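Local atomic coordinates of alpha-11 giardin (Giardia intestinalis, PDB entry 2II2), a protein that belongs to the annexins, binds calcium and probably phospholipid membranes, and may take part in parasite attachment and remodelling of the cytoskeleton. Residues A54-C59 / P64-M69; A15-E18 / E24-T27. All coordinates share one frame; numbering follows the deposited sequence.

Interaction 1 (A54-C59 / P64-M69); sequences AFLKKC and PYEDVM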
loop_
_atom_site.group_PDB
_atom_site.type_symbol
_atom_site.label_atom_id
_atom_site.label_comp_id
_atom_site.label_asym_id
_atom_site.label_seq_id
_atom_site.Cartn_x
_atom_site.Cartn_y
_atom_site.Cartn_z
ATOM N N ALA A 54 -8.222 7.369 18.376
ATOM C CA ALA A 54 -8.210 8.805 18.559
ATOM C C ALA A 54 -7.346 9.209 19.759
ATOM O O ALA A 54 -6.657 10.208 19.733
ATOM C CB ALA A 54 -9.644 9.341 18.719
ATOM N N PHE A 55 -7.410 8.410 20.820
ATOM C CA PHE A 55 -6.597 8.682 22.003
ATOM C C PHE A 55 -5.119 8.517 21.683
ATOM O O PHE A 55 -4.320 9.331 22.080
ATOM C CB PHE A 55 -7.018 7.781 23.159
ATOM C CG PHE A 55 -6.296 8.061 24.457
ATOM C CD1 PHE A 55 -6.477 9.272 25.114
ATOM C CD2 PHE A 55 -5.471 7.102 25.044
ATOM C CE1 PHE A 55 -5.824 9.551 26.302
ATOM C CE2 PHE A 55 -4.803 7.369 26.236
ATOM C CZ PHE A 55 -4.985 8.584 26.884
ATOM N N LEU A 56 -4.765 7.457 20.956
ATOM C CA LEU A 56 -3.385 7.290 20.491
ATOM C C LEU A 56 -2.930 8.539 19.714
ATOM O O LEU A 56 -1.856 9.065 19.971
ATOM C CB LEU A 56 -3.251 6.005 19.683
ATOM C CG LEU A 56 -1.860 5.636 19.164
ATOM C CD1 LEU A 56 -1.752 4.149 18.954
ATOM C CD2 LEU A 56 -1.548 6.368 17.869
ATOM N N LYS A 57 -3.779 9.026 18.804
ATOM C CA LYS A 57 -3.410 10.194 18.006
ATOM C C LYS A 57 -3.304 11.450 18.867
ATOM O O LYS A 57 -2.468 12.311 18.589
ATOM C CB LYS A 57 -4.411 10.391 16.877
ATOM C CG LYS A 57 -4.324 9.385 15.749
ATOM C CD LYS A 57 -5.316 9.756 14.652
ATOM C CE LYS A 57 -5.488 8.678 13.600
ATOM N NZ LYS A 57 -6.670 8.952 12.732
ATOM N N LYS A 58 -4.141 11.548 19.902
ATOM C CA LYS A 58 -4.113 12.690 20.810
ATOM C C LYS A 58 -2.821 12.728 21.621
ATOM O O LYS A 58 -2.329 13.797 21.958
ATOM C CB LYS A 58 -5.325 12.665 21.746
ATOM C CG LYS A 58 -5.554 13.964 22.528
ATOM C CD LYS A 58 -6.658 13.816 23.572
ATOM C CE LYS A 58 -6.843 15.068 24.426
ATOM N NZ LYS A 58 -5.609 15.516 25.161
ATOM N N CYS A 59 -2.286 11.551 21.930
ATOM C CA CYS A 59 -1.100 11.431 22.775
ATOM C C CYS A 59 0.211 11.508 21.992
ATOM O O CYS A 59 1.201 12.043 22.493
ATOM C CB CYS A 59 -1.161 10.105 23.530
ATOM S SG CYS A 59 -2.411 10.058 24.824
ATOM N N PRO A 64 4.878 10.274 10.620
ATOM C CA PRO A 64 4.886 8.887 10.163
ATOM C C PRO A 64 4.842 7.831 11.269
ATOM O O PRO A 64 4.285 6.753 11.049
ATOM C CB PRO A 64 6.158 8.793 9.292
ATOM C CG PRO A 64 7.020 9.893 9.759
ATOM C CD PRO A 64 6.088 11.004 10.209
ATOM N N TYR A 65 5.448 8.106 12.425
ATOM C CA TYR A 65 5.315 7.185 13.544
ATOM C C TYR A 65 3.829 7.077 13.971
ATOM O O TYR A 65 3.288 5.990 14.112
ATOM C CB TYR A 65 6.234 7.588 14.715
ATOM C CG TYR A 65 6.031 6.696 15.921
ATOM C CD1 TYR A 65 6.768 5.520 16.105
ATOM C CD2 TYR A 65 5.038 6.985 16.838
ATOM C CE1 TYR A 65 6.542 4.694 17.177
ATOM C CE2 TYR A 65 4.806 6.168 17.926
ATOM C CZ TYR A 65 5.554 5.017 18.098
ATOM O OH TYR A 65 5.323 4.192 19.164
ATOM N N GLU A 66 3.162 8.228 14.132
ATOM C CA GLU A 66 1.736 8.181 14.453
ATOM C C GLU A 66 0.964 7.431 13.355
ATOM O O GLU A 66 0.091 6.627 13.659
ATOM C CB GLU A 66 1.148 9.597 14.556
ATOM C CG GLU A 66 -0.265 9.629 15.165
ATOM C CD GLU A 66 -1.089 10.831 14.746
ATOM O OE1 GLU A 66 -1.527 10.872 13.557
ATOM O OE2 GLU A 66 -1.292 11.727 15.592
ATOM N N ASP A 67 1.277 7.709 12.088
ATOM C CA ASP A 67 0.567 7.105 10.966
ATOM C C ASP A 67 0.656 5.586 11.008
ATOM O O ASP A 67 -0.333 4.909 10.830
ATOM C CB ASP A 67 1.160 7.530 9.621
ATOM C CG ASP A 67 0.825 8.938 9.215
ATOM O OD1 ASP A 67 -0.064 9.567 9.824
ATOM O OD2 ASP A 67 1.481 9.415 8.259
ATOM N N VAL A 68 1.869 5.051 11.182
ATOM C CA VAL A 68 2.024 3.598 11.139
ATOM C C VAL A 68 1.280 2.944 12.298
ATOM O O VAL A 68 0.672 1.877 12.161
ATOM C CB VAL A 68 3.515 3.160 11.047
ATOM C CG1 VAL A 68 4.252 3.328 12.364
ATOM C CG2 VAL A 68 3.576 1.709 10.585
ATOM N N MET A 69 1.294 3.595 13.453
ATOM C CA MET A 69 0.581 3.075 14.616
ATOM C C MET A 69 -0.944 3.160 14.456
ATOM O O MET A 69 -1.687 2.192 14.764
ATOM C CB MET A 69 1.026 3.814 15.880
ATOM C CG MET A 69 2.317 3.344 16.463
ATOM S SD MET A 69 2.091 1.662 17.096
ATOM C CE MET A 69 3.764 1.218 17.571
#
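The flat carboxylate of Glu66 turns one face to Lys57, whose CB and CG both stand over it; Lys57 CG is 3.7 Å from Glu66 CD. Glu66 OE2 reaches deepest, past the side chain to the backbone, and stops 3.3 Å from Lys57 O. Within 54-59, the Phe55 ring carries Cys59 SG on one face, 3.6 Å above the plane and displaced from the ring centre to its margin. Glu66 gets across because its CG lies opposite the backbone N (chi1 -168°) and the chain then runs out extended, meeting Lys57 at about a right angle. Lys57 also stretches out, but its amino group points off in another direction: Lys57 NZ stays 5.6 Å from Glu66 OE1, so the opposite charges do not pair directly. Deeper in, Leu56 sets its branched end against the base of Met69, with Leu56 CD2 4.1 Å from Met69 CB. The rest of Met69 bends away toward Val26 and Thr29 on helix 22-29.

Segments 54-59 and 64-69 run antiparallel, with 168° between their directions and axes 10.2 Å apart at the closest approach, joined by the short loop that begins at Ile60. This is a helical hairpin of the annexin fold, and its loop end holds a calcium site: Ile60 and Glu66 bind the ion in another crystal structure of this protein, although none is bound to this chain. Glu66 OE2 and Lys57 O are both acceptors, so their approach is not a hydrogen bond. Two oxygens this close would probably make the spot attractive to a cation, in keeping with Glu66 as a calcium ligand, though Lys57 O is not known to be one.

Interaction 2 (A15-E18 / E24-T27); sequences AILE and ELVT
A chi1 of -74° in Ile16 puts CG1 opposite the carbonyl carbon and CG2 opposite the backbone N, so the side chain straddles Glu24 and Leu25 with a branch for each. The setting is a helix-turn-helix hairpin of the annexin fold: helix 9-18 turns tightly into helix 22-29, and the contact ties the end of the first to the start of the second. The longer branch of Ile16 crosses the Glu24 chain at about a right angle, with Ile16 CD1 3.8 Å from Glu24 CG. The glutamate, partly exposed and extended, offers its CB and CG, and the carboxylate lies against the same branch, Glu24 CD being 3.9 Å from Ile16 CG1. The short branch meets Leu25 at both backbone and side chain: Ile16 CG2 is 3.7 Å from Leu25 N and 3.8 Å from Leu25 CB. Nothing polar is exchanged between these side chains; the join is made by apolar packing.

On the side facing helices 52-59 and 64-73, Leu17 and Leu25 slant across one another, both buried. Leu17 also rests on Phe52, Phe55, Leu56 and Cys59, and Leu25 on Tyr65 and Met69, so the two leucines join the hairpin to those helices. At the turn, Asn21 OD1 accepts a hydrogen bond from Glu24 N. The leucines themselves meet methyl to methyl, Leu17 CD2 lying 3.9 Å from Leu25 CD2.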
loop_
_atom_site.group_PDB
_atom_site.type_symbol
_atom_site.label_atom_id
_atom_site.label_comp_id
_atom_site.label_asym_id
_atom_site.label_seq_id
_atom_site.Cartn_x
_atom_site.Cartn_y
_atom_site.Cartn_z
ATOM N N ALA A 15 -1.112 4.255 30.200
ATOM C CA ALA A 15 0.029 4.928 30.798
ATOM C C ALA A 15 1.158 5.197 29.790
ATOM O O ALA A 15 1.812 6.257 29.834
ATOM C CB ALA A 15 0.550 4.136 31.985
ATOM N N ILE A 16 1.420 4.223 28.918
ATOM C CA ILE A 16 2.413 4.407 27.847
ATOM C C ILE A 16 2.049 5.623 26.989
ATOM O O ILE A 16 2.900 6.461 26.672
ATOM C CB ILE A 16 2.483 3.142 26.974
ATOM C CG1 ILE A 16 3.208 2.018 27.717
ATOM C CG2 ILE A 16 3.191 3.407 25.658
ATOM C CD1 ILE A 16 3.102 0.660 27.047
ATOM N N LEU A 17 0.772 5.697 26.628
ATOM C CA LEU A 17 0.316 6.791 25.788
ATOM C C LEU A 17 0.386 8.145 26.503
ATOM O O LEU A 17 0.874 9.149 25.923
ATOM C CB LEU A 17 -1.084 6.471 25.243
ATOM C CG LEU A 17 -1.132 5.329 24.208
ATOM C CD1 LEU A 17 -2.582 4.925 23.918
ATOM C CD2 LEU A 17 -0.400 5.673 22.910
ATOM N N GLU A 18 -0.038 8.149 27.780
ATOM C CA GLU A 18 0.033 9.381 28.554
ATOM C C GLU A 18 1.464 9.880 28.745
ATOM O O GLU A 18 1.683 11.081 28.885
ATOM C CB GLU A 18 -0.705 9.224 29.890
ATOM C CG GLU A 18 -2.206 9.106 29.667
ATOM C CD GLU A 18 -2.982 8.598 30.872
ATOM O OE1 GLU A 18 -2.387 8.028 31.811
ATOM O OE2 GLU A 18 -4.215 8.777 30.860
ATOM N N GLU A 24 8.163 2.276 24.125
ATOM C CA GLU A 24 7.379 1.250 24.775
ATOM C C GLU A 24 6.090 0.929 24.016
ATOM O O GLU A 24 5.578 -0.191 24.112
ATOM C CB GLU A 24 7.094 1.615 26.227
ATOM C CG GLU A 24 6.863 0.361 27.008
ATOM C CD GLU A 24 6.783 0.564 28.496
ATOM O OE1 GLU A 24 7.188 1.645 29.016
ATOM O OE2 GLU A 24 6.293 -0.382 29.140
ATOM N N LEU A 25 5.547 1.897 23.278
ATOM C CA LEU A 25 4.366 1.604 22.486
ATOM C C LEU A 25 4.669 0.556 21.425
ATOM O O LEU A 25 3.822 -0.297 21.120
ATOM C CB LEU A 25 3.773 2.875 21.892
ATOM C CG LEU A 25 2.501 2.708 21.064
ATOM C CD1 LEU A 25 1.371 2.121 21.910
ATOM C CD2 LEU A 25 2.079 4.010 20.427
ATOM N N VAL A 26 5.871 0.620 20.867
ATOM C CA VAL A 26 6.271 -0.395 19.882
ATOM C C VAL A 26 6.285 -1.800 20.485
ATOM O O VAL A 26 5.702 -2.732 19.933
ATOM C CB VAL A 26 7.640 -0.071 19.270
ATOM C CG1 VAL A 26 8.160 -1.165 18.370
ATOM C CG2 VAL A 26 7.583 1.240 18.478
ATOM N N THR A 27 6.956 -1.943 21.618
ATOM C CA THR A 27 7.052 -3.260 22.233
ATOM C C THR A 27 5.687 -3.754 22.721
ATOM O O THR A 27 5.376 -4.947 22.619
ATOM C CB THR A 27 8.106 -3.274 23.344
ATOM O OG1 THR A 27 7.731 -2.363 24.369
ATOM C CG2 THR A 27 9.440 -2.870 22.788
#

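Interaction 2 comes first along the chain and closes before interaction 1 opens, so two helical hairpins follow in series, with helix 34-48 between them. Their centres are 11 Å apart, on the same side of the chain's centre, and they pack directly. The first helices of the hairpins meet where Cys59 CB lies 3.3 Å from Leu17 O; the second helices meet as well, helix 22-29 packing on helix 64-73. Four helices thus share one apolar interior. The calcium-binding loop of interaction 1 lies next to this core: the side chain of Leu17 is about 4 Å from that of Ile60.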